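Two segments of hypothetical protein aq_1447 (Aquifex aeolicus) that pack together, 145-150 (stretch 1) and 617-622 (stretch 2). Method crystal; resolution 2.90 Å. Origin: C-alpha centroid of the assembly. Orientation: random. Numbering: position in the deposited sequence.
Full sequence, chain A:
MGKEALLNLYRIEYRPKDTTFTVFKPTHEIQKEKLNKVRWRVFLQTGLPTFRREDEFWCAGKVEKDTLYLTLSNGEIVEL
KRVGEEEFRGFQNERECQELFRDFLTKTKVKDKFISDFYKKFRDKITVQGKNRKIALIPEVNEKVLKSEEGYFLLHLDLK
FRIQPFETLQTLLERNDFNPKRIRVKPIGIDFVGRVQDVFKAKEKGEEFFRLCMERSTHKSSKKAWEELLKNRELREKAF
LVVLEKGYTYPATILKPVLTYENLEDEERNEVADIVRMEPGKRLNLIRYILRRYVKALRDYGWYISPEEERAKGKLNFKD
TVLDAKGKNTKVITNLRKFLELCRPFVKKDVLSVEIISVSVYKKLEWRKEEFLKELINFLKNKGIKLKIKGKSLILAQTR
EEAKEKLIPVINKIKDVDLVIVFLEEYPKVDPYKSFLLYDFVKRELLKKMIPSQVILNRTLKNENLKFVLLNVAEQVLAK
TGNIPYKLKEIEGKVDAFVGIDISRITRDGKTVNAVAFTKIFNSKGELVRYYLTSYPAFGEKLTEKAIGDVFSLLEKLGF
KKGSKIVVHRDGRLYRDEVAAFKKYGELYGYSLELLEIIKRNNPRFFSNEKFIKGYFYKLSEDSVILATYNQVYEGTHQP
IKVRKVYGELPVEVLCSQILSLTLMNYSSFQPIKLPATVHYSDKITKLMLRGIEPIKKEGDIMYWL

Stretch 1 145-150: VLKSEE
Stretch 2 (617-622) FYKLSE

Two chain segments, at least 470 residues apart in sequence wherever they touch, meet through a single beta bridge placed just beyond the ends of their strands. The bridge pairs Ser148 with Leu620, whose CA atoms lie 4.3 Å apart, and the directions CA 146 to 149 and CA 618 to 621 differ by 95°, so the chains run nearly at right angles here, and there is one bridge and no ladder. Strands 145-147 and 617-619, both begun earlier in the chain, give way to loop or turn at this point.

Backbone conformation is extended up to the crossing: phi/psi is -107/178 at Leu146, -132/130 at Lys147 and -72/178 at Ser148, against -129/134 at Tyr618, -107/135 at Lys619 and -103/-173 at Leu620. Glu149 (-65/-46) and Ser621 (-63/-81) then turn away from extended geometry.

A direct backbone hydrogen bond runs from Ser621 N to Lys147 O, 3.1 Å long with an N-H...O angle of 138°. On the other side of the bridge pair, Glu149 N lies 3.3 Å from Lys619 O. Ser148 O is 3.5 Å from Ser621 N, but the angle is too poor for a bond. Water 1 adds an indirect link: it accepts from Lys147 N at 2.9 Å and hydrogen-bonds Ser621 OG at 3.1 Å. Chi1 of Ser621 is p (53°), and its OG also sits 3.6 Å from Lys147 CB.

The apolar contact is Leu146 CD1 to Leu620 CD1, 3.8 Å. Leu146 (m, t; -50°, -160°) directs its CA-to-CB bond toward the other stretch. Leu620 (m, t; -60°, 165°) starts away, yet its branched end returns, bringing CD2 to 3.2 Å from Lys147 O. This buried leucine thus packs against both side chain and backbone.

Ser148 is buried, with chi1 p (63°); its CB lies 3.5 Å from Tyr618 OH, at the ring edge near the ring plane. The small side chain fits beside the tyrosine, whose chi1 is t (-174°) and chi2 88°, and whose OH is hydrogen-bonded elsewhere in the structure.

Opposite charges suit exposed Glu149 and partly exposed Lys619 to a salt bridge. Glu149 is t, t with chi3 7°; Lys619 is t, t, t with chi4 at -123°, between wells. The NZ of Lys619 donates to OE2 of Glu149 at 3.5 Å, a weak hydrogen bond. Altogether 397 Å² is buried, both sides summed, with Glu149 contributing the largest share, 79 Å².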

ATOM      1  N   VAL A 145      13.274   1.746  12.923  1.00 39.02           N
ATOM      2  CA  VAL A 145      13.762   0.833  13.949  1.00 33.56           C
ATOM      3  C   VAL A 145      12.620  -0.032  14.454  1.00 29.87           C
ATOM      4  O   VAL A 145      11.624   0.478  14.948  1.00 34.16           O
ATOM      5  CB  VAL A 145      14.455   1.575  15.110  1.00 32.38           C
ATOM      6  CG1 VAL A 145      14.744   0.625  16.258  1.00 36.21           C
ATOM      7  CG2 VAL A 145      15.766   2.205  14.607  1.00 33.91           C
ATOM      8  N   LEU A 146      12.763  -1.338  14.239  1.00 28.78           N
ATOM      9  CA  LEU A 146      11.795  -2.360  14.657  1.00 21.58           C
ATOM     10  C   LEU A 146      12.353  -3.139  15.839  1.00 16.84           C
ATOM     11  O   LEU A 146      13.478  -2.894  16.256  1.00 14.65           O
ATOM     12  CB  LEU A 146      11.457  -3.319  13.504  1.00 14.33           C
ATOM     13  CG  LEU A 146      11.056  -2.803  12.114  1.00  2.00           C
ATOM     14  CD1 LEU A 146      10.338  -3.908  11.409  1.00  2.00           C
ATOM     15  CD2 LEU A 146      10.166  -1.547  12.169  1.00  3.19           C
ATOM     16  N   LYS A 147      11.572  -4.076  16.363  1.00 21.17           N
ATOM     17  CA  LYS A 147      11.957  -4.849  17.536  1.00 27.00           C
ATOM     18  C   LYS A 147      11.696  -6.282  17.212  1.00 30.31           C
ATOM     19  O   LYS A 147      10.566  -6.623  16.842  1.00 38.63           O
ATOM     20  CB  LYS A 147      11.050  -4.479  18.703  1.00 22.29           C
ATOM     21  CG  LYS A 147      11.503  -4.888  20.080  1.00 27.48           C
ATOM     22  CD  LYS A 147      10.496  -4.423  21.117  1.00 23.04           C
ATOM     23  CE  LYS A 147      10.738  -5.082  22.462  1.00 28.11           C
ATOM     24  NZ  LYS A 147       9.612  -4.803  23.391  1.00 34.33           N
ATOM     25  N   SER A 148      12.693  -7.130  17.451  1.00 40.38           N
ATOM     26  CA  SER A 148      12.566  -8.562  17.184  1.00 41.67           C
ATOM     27  C   SER A 148      11.653  -9.289  18.183  1.00 40.91           C
ATOM     28  O   SER A 148      11.122  -8.690  19.141  1.00 39.95           O
ATOM     29  CB  SER A 148      13.949  -9.230  17.155  1.00 47.52           C
ATOM     30  OG  SER A 148      14.614  -9.146  18.414  1.00 57.66           O
ATOM     31  N   GLU A 149      11.478 -10.584  17.938  1.00 40.70           N
ATOM     32  CA  GLU A 149      10.664 -11.463  18.774  1.00 41.94           C
ATOM     33  C   GLU A 149      11.322 -11.548  20.155  1.00 40.02           C
ATOM     34  O   GLU A 149      10.682 -11.285  21.184  1.00 46.80           O
ATOM     35  CB  GLU A 149      10.606 -12.858  18.124  1.00 39.16           C
ATOM     36  CG  GLU A 149       9.589 -13.823  18.749  1.00 32.51           C
ATOM     37  CD  GLU A 149       9.725 -15.260  18.257  1.00 31.90           C
ATOM     38  OE1 GLU A 149      10.681 -15.588  17.518  1.00 23.09           O
ATOM     39  OE2 GLU A 149       8.850 -16.070  18.622  1.00 31.01           O
ATOM     40  N   GLU A 150      12.640 -11.753  20.115  1.00 39.48           N
ATOM     41  CA  GLU A 150      13.491 -11.905  21.285  1.00 39.62           C
ATOM     42  C   GLU A 150      13.645 -10.628  22.111  1.00 36.62           C
ATOM     43  O   GLU A 150      13.796 -10.704  23.340  1.00 42.86           O
ATOM     44  CB  GLU A 150      14.849 -12.445  20.849  1.00 38.10           C
ATOM     45  CG  GLU A 150      14.766 -13.495  19.745  1.00 42.32           C
ATOM     46  CD  GLU A 150      15.926 -14.469  19.776  1.00 45.07           C
ATOM     47  OE1 GLU A 150      17.087 -14.021  19.610  1.00 47.93           O
ATOM     48  OE2 GLU A 150      15.678 -15.684  19.961  1.00 34.89           O
ATOM     49  N   PHE A 617       9.039 -16.555   6.894  1.00 20.19           N
ATOM     50  CA  PHE A 617       8.777 -15.560   7.933  1.00 14.54           C
ATOM     51  C   PHE A 617       9.855 -15.124   8.922  1.00 11.28           C
ATOM     52  O   PHE A 617      10.751 -15.882   9.270  1.00 13.69           O
ATOM     53  CB  PHE A 617       7.527 -15.976   8.725  1.00 14.67           C
ATOM     54  CG  PHE A 617       7.718 -17.171   9.665  1.00 12.01           C
ATOM     55  CD1 PHE A 617       7.640 -16.989  11.060  1.00  6.74           C
ATOM     56  CD2 PHE A 617       7.884 -18.477   9.159  1.00 17.21           C
ATOM     57  CE1 PHE A 617       7.722 -18.081  11.950  1.00  3.02           C
ATOM     58  CE2 PHE A 617       7.968 -19.596  10.035  1.00 15.66           C
ATOM     59  CZ  PHE A 617       7.885 -19.393  11.441  1.00 13.17           C
ATOM     60  N   TYR A 618       9.711 -13.896   9.408  1.00  7.52           N
ATOM     61  CA  TYR A 618      10.587 -13.337  10.438  1.00 12.82           C
ATOM     62  C   TYR A 618       9.538 -12.837  11.412  1.00  9.40           C
ATOM     63  O   TYR A 618       8.573 -12.205  10.991  1.00 13.01           O
ATOM     64  CB  TYR A 618      11.477 -12.161   9.944  1.00 10.69           C
ATOM     65  CG  TYR A 618      12.484 -11.711  11.008  1.00 13.85           C
ATOM     66  CD1 TYR A 618      13.749 -12.326  11.099  1.00 23.68           C
ATOM     67  CD2 TYR A 618      12.116 -10.816  12.038  1.00 15.92           C
ATOM     68  CE1 TYR A 618      14.619 -12.088  12.198  1.00 26.02           C
ATOM     69  CE2 TYR A 618      12.975 -10.572  13.154  1.00 24.21           C
ATOM     70  CZ  TYR A 618      14.224 -11.215  13.225  1.00 26.75           C
ATOM     71  OH  TYR A 618      15.055 -10.990  14.306  1.00 24.81           O
ATOM     72  N   LYS A 619       9.720 -13.118  12.699  1.00  7.84           N
ATOM     73  CA  LYS A 619       8.742 -12.680  13.691  1.00 13.71           C
ATOM     74  C   LYS A 619       9.241 -11.511  14.559  1.00 23.09           C
ATOM     75  O   LYS A 619      10.405 -11.468  14.970  1.00 18.71           O
ATOM     76  CB  LYS A 619       8.278 -13.878  14.533  1.00 18.21           C
ATOM     77  CG  LYS A 619       7.030 -13.644  15.384  1.00 20.45           C
ATOM     78  CD  LYS A 619       6.587 -14.932  16.090  1.00 19.13           C
ATOM     79  CE  LYS A 619       5.396 -14.656  16.987  1.00 23.59           C
ATOM     80  NZ  LYS A 619       5.546 -15.020  18.456  1.00 27.71           N
ATOM     81  N   LEU A 620       8.357 -10.523  14.737  1.00 20.34           N
ATOM     82  CA  LEU A 620       8.619  -9.328  15.539  1.00 25.32           C
ATOM     83  C   LEU A 620       7.944  -9.378  16.925  1.00 31.82           C
ATOM     84  O   LEU A 620       7.379 -10.412  17.317  1.00 31.86           O
ATOM     85  CB  LEU A 620       8.224  -8.072  14.766  1.00 21.17           C
ATOM     86  CG  LEU A 620       8.993  -7.927  13.457  1.00 16.85           C
ATOM     87  CD1 LEU A 620       8.351  -6.903  12.550  1.00 12.08           C
ATOM     88  CD2 LEU A 620      10.446  -7.583  13.767  1.00 15.55           C
ATOM     89  N   SER A 621       8.010  -8.260  17.653  1.00 38.24           N
ATOM     90  CA  SER A 621       7.495  -8.155  19.019  1.00 45.26           C
ATOM     91  C   SER A 621       6.014  -8.338  19.298  1.00 49.28           C
ATOM     92  O   SER A 621       5.601  -9.426  19.714  1.00 57.40           O
ATOM     93  CB  SER A 621       7.994  -6.865  19.682  1.00 49.30           C
ATOM     94  OG  SER A 621       7.714  -5.719  18.890  1.00 53.62           O
ATOM     95  N   GLU A 622       5.233  -7.280  19.075  1.00 52.76           N
ATOM     96  CA  GLU A 622       3.785  -7.252  19.328  1.00 56.03           C
ATOM     97  C   GLU A 622       2.976  -8.080  18.305  1.00 51.20           C
ATOM     98  O   GLU A 622       2.036  -7.578  17.659  1.00 53.13           O
ATOM     99  CB  GLU A 622       3.315  -5.783  19.356  1.00 66.91           C
ATOM    100  CG  GLU A 622       4.090  -4.844  20.309  1.00 62.56           C
ATOM    101  CD  GLU A 622       4.066  -3.382  19.857  1.00 69.06           C
ATOM    102  OE1 GLU A 622       3.210  -3.008  19.010  1.00 66.01           O
ATOM    103  OE2 GLU A 622       4.924  -2.608  20.350  1.00 73.98           O
TER
HETATM  104  O   HOH W   1       8.677  -4.557  16.220  1.00 15.42           O